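Local coordinates for protein putative adenosine kinase (Schistosoma mansoni, PDB 3VAS) that catalyses the phosphorylation of adenosine to AMP as an adenosine kinase of the ribokinase (pfkB) family and binds adenosine in its nucleoside pocket, at residues V39-F44 / A142-E147; L85-M90 / A318-A323; V181-G186 / C211-A216. All blocks are in the same frame, centred on the assembly; numbering follows the deposited sequence.

Contact 1. Residues V39-F44 / A142-E147; sequences VDADDF and AVLVSE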
# COMPACT_ATOMS: atom_id res chain seq x y z
N VAL A 39 18.81 5.01 -2.96
CA VAL A 39 20.20 5.10 -3.39
C VAL A 39 20.34 4.78 -4.88
O VAL A 39 19.64 3.91 -5.39
CB VAL A 39 21.10 4.14 -2.56
CG1 VAL A 39 20.45 2.77 -2.42
CG2 VAL A 39 22.50 4.02 -3.17
N ASP A 40 21.21 5.52 -5.56
CA ASP A 40 21.62 5.15 -6.91
C ASP A 40 22.55 3.94 -6.81
O ASP A 40 23.71 4.06 -6.41
CB ASP A 40 22.33 6.31 -7.60
CG ASP A 40 21.37 7.44 -7.97
OD1 ASP A 40 20.17 7.15 -8.18
OD2 ASP A 40 21.82 8.60 -8.05
N ALA A 41 22.03 2.77 -7.17
CA ALA A 41 22.75 1.52 -6.99
C ALA A 41 23.61 1.16 -8.19
O ALA A 41 23.24 1.42 -9.34
CB ALA A 41 21.78 0.40 -6.67
N ASP A 42 24.76 0.55 -7.92
CA ASP A 42 25.61 0.01 -8.96
C ASP A 42 25.01 -1.29 -9.49
O ASP A 42 24.24 -1.94 -8.79
CB ASP A 42 27.03 -0.24 -8.43
CG ASP A 42 27.57 0.94 -7.64
OD1 ASP A 42 28.17 1.86 -8.27
OD2 ASP A 42 27.42 0.96 -6.40
N ASP A 43 25.38 -1.66 -10.71
CA ASP A 43 24.79 -2.82 -11.36
C ASP A 43 25.10 -4.14 -10.66
O ASP A 43 24.30 -5.08 -10.73
CB ASP A 43 25.22 -2.88 -12.83
CG ASP A 43 24.94 -1.58 -13.57
OD1 ASP A 43 23.76 -1.32 -13.89
OD2 ASP A 43 25.90 -0.82 -13.82
N PHE A 44 26.24 -4.22 -9.98
CA PHE A 44 26.62 -5.46 -9.31
C PHE A 44 25.67 -5.81 -8.17
O PHE A 44 25.47 -6.98 -7.87
CB PHE A 44 28.08 -5.43 -8.82
CG PHE A 44 28.33 -4.54 -7.62
CD1 PHE A 44 28.04 -4.97 -6.33
CD2 PHE A 44 28.91 -3.29 -7.78
CE1 PHE A 44 28.28 -4.15 -5.24
CE2 PHE A 44 29.16 -2.47 -6.69
CZ PHE A 44 28.84 -2.90 -5.41
N ALA A 142 15.58 -0.63 1.76
CA ALA A 142 16.63 -0.22 0.85
C ALA A 142 15.99 -0.13 -0.53
O ALA A 142 15.54 -1.15 -1.07
CB ALA A 142 17.78 -1.22 0.85
N VAL A 143 15.92 1.08 -1.08
CA VAL A 143 15.34 1.27 -2.40
C VAL A 143 16.46 1.52 -3.40
O VAL A 143 17.05 2.60 -3.44
CB VAL A 143 14.32 2.42 -2.43
CG1 VAL A 143 13.63 2.50 -3.79
CG2 VAL A 143 13.30 2.24 -1.32
N LEU A 144 16.77 0.50 -4.20
CA LEU A 144 17.91 0.55 -5.11
C LEU A 144 17.50 1.05 -6.49
O LEU A 144 16.77 0.38 -7.22
CB LEU A 144 18.56 -0.83 -5.21
CG LEU A 144 19.66 -1.15 -4.19
CD1 LEU A 144 19.20 -0.95 -2.76
CD2 LEU A 144 20.18 -2.56 -4.41
N VAL A 145 17.96 2.24 -6.84
CA VAL A 145 17.56 2.85 -8.11
C VAL A 145 18.69 2.83 -9.14
O VAL A 145 19.83 3.18 -8.84
CB VAL A 145 17.06 4.30 -7.91
CG1 VAL A 145 16.76 4.96 -9.25
CG2 VAL A 145 15.82 4.31 -7.01
N SER A 146 18.36 2.40 -10.35
CA SER A 146 19.28 2.52 -11.47
C SER A 146 18.50 2.67 -12.77
O SER A 146 17.28 2.49 -12.79
CB SER A 146 20.23 1.32 -11.54
OG SER A 146 19.51 0.12 -11.75
N GLU A 147 19.20 3.01 -13.84
CA GLU A 147 18.56 3.15 -15.14
C GLU A 147 18.04 1.79 -15.62
O GLU A 147 17.03 1.72 -16.32
CB GLU A 147 19.54 3.74 -16.16
CG GLU A 147 18.92 4.04 -17.51
CD GLU A 147 19.90 4.72 -18.44
OE1 GLU A 147 20.38 5.83 -18.10
OE2 GLU A 147 20.19 4.15 -19.52
O HOH W 1 22.58 4.11 -10.07
O HOH W 2 21.47 -1.85 -12.79

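Contact 2. Residues L85-M90 / A318-A323; sequences LNTVKM and AGDAFA. With ADN (adenosine), chain C.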
# COMPACT_ATOMS: atom_id res chain seq x y z
N LEU A 85 0.79 3.52 4.90
CA LEU A 85 0.97 4.89 5.37
C LEU A 85 1.02 5.88 4.21
O LEU A 85 0.41 6.95 4.28
CB LEU A 85 2.21 5.00 6.27
CG LEU A 85 2.54 6.41 6.78
CD1 LEU A 85 1.34 7.04 7.49
CD2 LEU A 85 3.78 6.42 7.68
N ASN A 86 1.73 5.52 3.14
CA ASN A 86 1.77 6.35 1.93
C ASN A 86 0.36 6.67 1.42
O ASN A 86 0.02 7.83 1.17
CB ASN A 86 2.56 5.65 0.80
CG ASN A 86 4.06 5.65 1.03
OD1 ASN A 86 4.59 6.35 1.89
ND2 ASN A 86 4.77 4.85 0.22
N THR A 87 -0.45 5.63 1.29
CA THR A 87 -1.81 5.76 0.77
C THR A 87 -2.70 6.60 1.68
O THR A 87 -3.37 7.53 1.23
CB THR A 87 -2.45 4.36 0.56
OG1 THR A 87 -1.75 3.69 -0.50
CG2 THR A 87 -3.92 4.48 0.19
N VAL A 88 -2.70 6.28 2.97
CA VAL A 88 -3.57 6.96 3.92
C VAL A 88 -3.21 8.43 4.11
O VAL A 88 -4.09 9.28 4.17
CB VAL A 88 -3.59 6.22 5.27
CG1 VAL A 88 -4.27 7.07 6.35
CG2 VAL A 88 -4.28 4.88 5.11
N LYS A 89 -1.93 8.74 4.16
CA LYS A 89 -1.54 10.14 4.35
C LYS A 89 -1.79 10.96 3.08
O LYS A 89 -2.04 12.16 3.17
CB LYS A 89 -0.10 10.27 4.85
CG LYS A 89 0.99 9.98 3.84
CD LYS A 89 2.36 10.01 4.54
CE LYS A 89 3.50 10.02 3.53
NZ LYS A 89 4.83 10.07 4.21
N MET A 90 -1.75 10.33 1.92
CA MET A 90 -2.08 11.05 0.70
C MET A 90 -3.59 11.26 0.58
O MET A 90 -4.03 12.30 0.08
CB MET A 90 -1.52 10.38 -0.56
CG MET A 90 -1.74 11.22 -1.82
SD MET A 90 -0.89 10.58 -3.28
CE MET A 90 -1.11 11.93 -4.44
N ALA A 318 3.92 4.74 -6.84
CA ALA A 318 2.84 5.10 -7.74
C ALA A 318 1.55 4.33 -7.46
O ALA A 318 0.46 4.89 -7.51
CB ALA A 318 3.26 4.91 -9.20
N GLY A 319 1.69 3.04 -7.17
CA GLY A 319 0.56 2.20 -6.81
C GLY A 319 -0.12 2.66 -5.53
O GLY A 319 -1.35 2.61 -5.43
N ASP A 320 0.68 3.08 -4.55
CA ASP A 320 0.15 3.59 -3.29
C ASP A 320 -0.64 4.87 -3.54
O ASP A 320 -1.70 5.08 -2.95
CB ASP A 320 1.28 3.88 -2.29
CG ASP A 320 2.14 2.65 -2.00
OD1 ASP A 320 1.64 1.51 -2.12
OD2 ASP A 320 3.32 2.84 -1.65
N ALA A 321 -0.10 5.73 -4.40
CA ALA A 321 -0.74 6.99 -4.75
C ALA A 321 -2.03 6.72 -5.52
O ALA A 321 -3.06 7.35 -5.28
CB ALA A 321 0.19 7.84 -5.59
N PHE A 322 -1.96 5.77 -6.45
CA PHE A 322 -3.12 5.39 -7.24
C PHE A 322 -4.29 5.04 -6.33
O PHE A 322 -5.40 5.52 -6.53
CB PHE A 322 -2.79 4.20 -8.15
CG PHE A 322 -3.93 3.79 -9.04
CD1 PHE A 322 -4.07 4.31 -10.32
CD2 PHE A 322 -4.88 2.88 -8.59
CE1 PHE A 322 -5.13 3.94 -11.14
CE2 PHE A 322 -5.94 2.50 -9.40
CZ PHE A 322 -6.07 3.03 -10.67
N ALA A 323 -4.03 4.20 -5.33
CA ALA A 323 -5.06 3.81 -4.38
C ALA A 323 -5.62 5.01 -3.63
O ALA A 323 -6.84 5.15 -3.49
CB ALA A 323 -4.52 2.75 -3.40
O5' ADN C . 5.09 1.13 -2.81
C5' ADN C . 6.39 1.58 -2.43
C4' ADN C . 6.54 1.62 -0.93
O4' ADN C . 6.42 0.29 -0.40
C3' ADN C . 7.87 2.17 -0.40
O3' ADN C . 7.66 3.46 0.17
C2' ADN C . 8.26 1.18 0.72
O2' ADN C . 8.59 1.79 1.95
C1' ADN C . 7.02 0.30 0.86
N9 ADN C . 7.29 -1.08 1.28
C8 ADN C . 8.24 -1.87 0.82
N7 ADN C . 8.15 -3.14 1.56
C5 ADN C . 7.08 -3.03 2.50
C6 ADN C . 6.57 -3.91 3.45
N6 ADN C . 7.15 -5.22 3.59
N1 ADN C . 5.51 -3.53 4.25
C2 ADN C . 4.96 -2.28 4.12
N3 ADN C . 5.45 -1.41 3.19
C4 ADN C . 6.54 -1.81 2.38
O HOH W 3 -0.44 1.05 -0.62

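Contact 3. Residues V181-G186 / C211-A216; sequences VYYIAG and CFNLSA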
# COMPACT_ATOMS: atom_id res chain seq x y z
N VAL A 181 -14.36 3.79 6.44
CA VAL A 181 -13.51 3.30 5.35
C VAL A 181 -12.17 2.82 5.90
O VAL A 181 -11.54 3.50 6.70
CB VAL A 181 -13.25 4.42 4.32
CG1 VAL A 181 -12.29 3.93 3.23
CG2 VAL A 181 -14.56 4.90 3.71
N TYR A 182 -11.74 1.64 5.46
CA TYR A 182 -10.44 1.12 5.85
C TYR A 182 -9.55 0.86 4.64
O TYR A 182 -10.02 0.44 3.58
CB TYR A 182 -10.58 -0.17 6.66
CG TYR A 182 -11.54 -0.05 7.82
CD1 TYR A 182 -11.13 0.51 9.02
CD2 TYR A 182 -12.85 -0.49 7.71
CE1 TYR A 182 -12.01 0.63 10.08
CE2 TYR A 182 -13.73 -0.37 8.76
CZ TYR A 182 -13.31 0.19 9.95
OH TYR A 182 -14.18 0.30 11.00
N TYR A 183 -8.26 1.14 4.80
CA TYR A 183 -7.27 0.74 3.81
C TYR A 183 -6.14 -0.00 4.51
O TYR A 183 -5.45 0.57 5.35
CB TYR A 183 -6.70 1.95 3.06
CG TYR A 183 -5.70 1.55 1.99
CD1 TYR A 183 -6.13 1.14 0.73
CD2 TYR A 183 -4.34 1.54 2.25
CE1 TYR A 183 -5.23 0.75 -0.25
CE2 TYR A 183 -3.42 1.15 1.28
CZ TYR A 183 -3.87 0.76 0.03
OH TYR A 183 -2.96 0.39 -0.93
N ILE A 184 -5.97 -1.28 4.18
CA ILE A 184 -4.83 -2.04 4.66
C ILE A 184 -4.16 -2.79 3.51
O ILE A 184 -4.80 -3.55 2.78
CB ILE A 184 -5.21 -3.06 5.75
CG1 ILE A 184 -6.08 -2.41 6.83
CG2 ILE A 184 -3.96 -3.67 6.37
CD1 ILE A 184 -6.55 -3.39 7.90
N ALA A 185 -2.86 -2.57 3.34
CA ALA A 185 -2.08 -3.26 2.31
C ALA A 185 -1.81 -4.71 2.71
O ALA A 185 -1.78 -5.04 3.90
CB ALA A 185 -0.77 -2.53 2.04
N GLY A 186 -1.61 -5.56 1.70
CA GLY A 186 -1.30 -6.96 1.93
C GLY A 186 -0.04 -7.15 2.76
O GLY A 186 0.10 -8.16 3.45
N CYS A 211 -10.83 -1.68 2.00
CA CYS A 211 -10.01 -1.68 0.79
C CYS A 211 -8.69 -2.40 1.01
O CYS A 211 -7.99 -2.15 2.00
CB CYS A 211 -9.76 -0.24 0.31
SG CYS A 211 -11.27 0.76 0.18
N PHE A 212 -8.34 -3.29 0.09
CA PHE A 212 -7.21 -4.19 0.27
C PHE A 212 -6.29 -4.15 -0.95
O PHE A 212 -6.76 -4.13 -2.09
CB PHE A 212 -7.73 -5.61 0.50
CG PHE A 212 -6.65 -6.64 0.72
CD1 PHE A 212 -5.83 -6.57 1.83
CD2 PHE A 212 -6.48 -7.69 -0.17
CE1 PHE A 212 -4.84 -7.52 2.04
CE2 PHE A 212 -5.49 -8.64 0.02
CZ PHE A 212 -4.67 -8.56 1.13
N ASN A 213 -4.99 -4.12 -0.71
CA ASN A 213 -4.01 -4.12 -1.79
C ASN A 213 -3.21 -5.43 -1.82
O ASN A 213 -2.71 -5.87 -0.79
CB ASN A 213 -3.07 -2.92 -1.66
CG ASN A 213 -2.43 -2.51 -2.98
OD1 ASN A 213 -1.76 -3.32 -3.64
ND2 ASN A 213 -2.63 -1.26 -3.38
N LEU A 214 -3.10 -6.05 -2.99
CA LEU A 214 -2.31 -7.28 -3.13
C LEU A 214 -0.83 -7.03 -2.81
O LEU A 214 -0.11 -7.93 -2.38
CB LEU A 214 -2.47 -7.89 -4.53
CG LEU A 214 -3.87 -8.34 -4.98
CD1 LEU A 214 -3.85 -8.92 -6.39
CD2 LEU A 214 -4.46 -9.36 -4.00
N SER A 215 -0.38 -5.79 -3.05
CA SER A 215 0.91 -5.29 -2.57
C SER A 215 2.18 -5.84 -3.23
O SER A 215 3.05 -5.06 -3.63
CB SER A 215 1.01 -5.39 -1.04
OG SER A 215 0.00 -4.60 -0.43
N ALA A 216 2.30 -7.16 -3.34
CA ALA A 216 3.51 -7.79 -3.89
C ALA A 216 3.26 -9.26 -4.25
O ALA A 216 2.49 -9.94 -3.58
CB ALA A 216 4.66 -7.68 -2.90

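Contact 1. Residues V39-F44 / A142-E147
V145 O is approached by three groups: A41 N donates to it over 2.8 Å from a position tilted 28° out of the carbonyl plane, a water donates over 3.2 Å, and D40 CA adds a CH···O contact. The same water also donates to A41 O, so it bridges the two backbones where the regular pairing ends. Upstream the pairing is parallel, with straighter bonds: V39 N to V143 O at 3.0 Å, and V145 N back to V39 O at 2.8 Å. On one sheet face V39 and L144 lie side by side and point the same way; V39 CG1, placed between backbone N and carbonyl carbon (chi1 45°), comes within 3.9 Å of L144 CD1. Past the strand, A41 turns its methyl toward L144, A41 CB 3.6 Å from L144 CG. D40 and V145 share the other face, where D40 is open to solvent. A second water joins D43 OD1 to S146 OG, which is also bonded to L149 O. V39 and L144 lean on helix 65-70, and the side chain of V143 lies about 6 Å from adenosine; this end of a parallel strand pair is consistent with the small lid that covers the nucleoside in ribokinase-family enzymes.

Contact 2. Residues L85-M90 / A318-A323
Matching first torsions bring N86 (chi1 -74°) and D320 (chi1 -58°) together between two helices: each swings its CG beside its own backbone N, and the two polar ends meet beside the adenosine ribose. N86 ND2 gives a nearly straight bond of 3.1 Å to D320 OD2. This oxygen lies close to the amide plane of N86, which meets it on the anti side, somewhat out of the carboxylate plane; amide and carboxylate planes are 50° apart. N86 ND2 also donates to O3' of adenosine at 3.2 Å. D320 OD2 in turn accepts the nucleoside O5' at 2.7 Å, so one carboxylate oxygen is gripped by both the amide and the ligand. That placement is consistent with the aspartate of the family's GAGD signature, taken in relatives as the base acting on the acceptor hydroxyl. At the next residue, T87 OG1 donates to D320 O at 2.8 Å, and a water donates both to T87 OG1 and, at 2.6 Å, to D320 OD1, so T87 holds D320 directly at its backbone and through a water at its carboxylate. The extended M90 chain lays SD 3.7 Å from A321 CB. The short helix axes pass 8.0 Å apart. M90 and A321 also pack on helix 336-351, L85 and V88 on strand 101-107, while T87 and A323 rest on Y183 of strand 181-185.

Contact 3. Residues V181-G186 / C211-A216
G186 and N213 form the tight end of this parallel strand pair: G186 N donates to N213 O in a short but bent bond of 2.7 Å, and S215 OG stands 2.8 Å from the same nitrogen. A side chain on G186 would run into N213 O. The F212 ring comes obliquely to the G186 backbone, F212 CE1 3.6 Å from G186 CA, while CD1 of that ring lies 3.3 Å from I184 O. Y183 and C211 also pack closely, through CD1 and CB at 3.9 Å, the methylene lying at the ring edge. The looser side is at Y182 and I184, whose side-chain ends lead away from the neighbouring strand, though the backbone still holds here, with C211 N bonded to Y182 O and I184 N to C211 O. Solvent comes nearest at S215, partly exposed in the turn that follows strand 209-213; the other touching residues are buried. Y183 extends its ring along the face it shares with A185, C211 and N213, CG anti to the backbone N (chi1 -178°), which carries OH to the N213 amide. N213 ND2 donates to Y183 OH at 3.0 Å; ring and amide planes stand 80° apart, and the hydroxyl lies 28° out of the amide plane. From its other end N213 OD1 accepts S215 N at 2.9 Å on a lone pair, forming an Asx turn; the two bonds fix the amide's rotation. These strands precede and follow helix 189-205 in a beta-alpha-beta unit of the Rossmann-like ribokinase core. Y182 and I184 pack against that helix, Y183 and C211 against helix 318-330 on the other face, and strands 27-40 and 236-240 continue the sheet on either side.

How the contacts relate
Contacts 2 and 3 lie near the centre of the molecule, their centres about 10 Å apart, and touch where T87 CB meets Y183 CE2 at 3.4 Å. Contact 1 sits apart, its centre about 23 Å from that of contact 2 and 27 Å from that of contact 3, but strand 27-40 runs from it to pair with strand 181-185, so that one long strand reaches both regions. Along the chain contact 1 closes before contact 3 opens; contact 3 is nested inside the loop closed by contact 2, whose segments alternate with those of contact 1. Adenosine lies between the outlying strand pair and the helices that carry N86 and D320, with the side chains of V143 and A185 each about 6 Å from it.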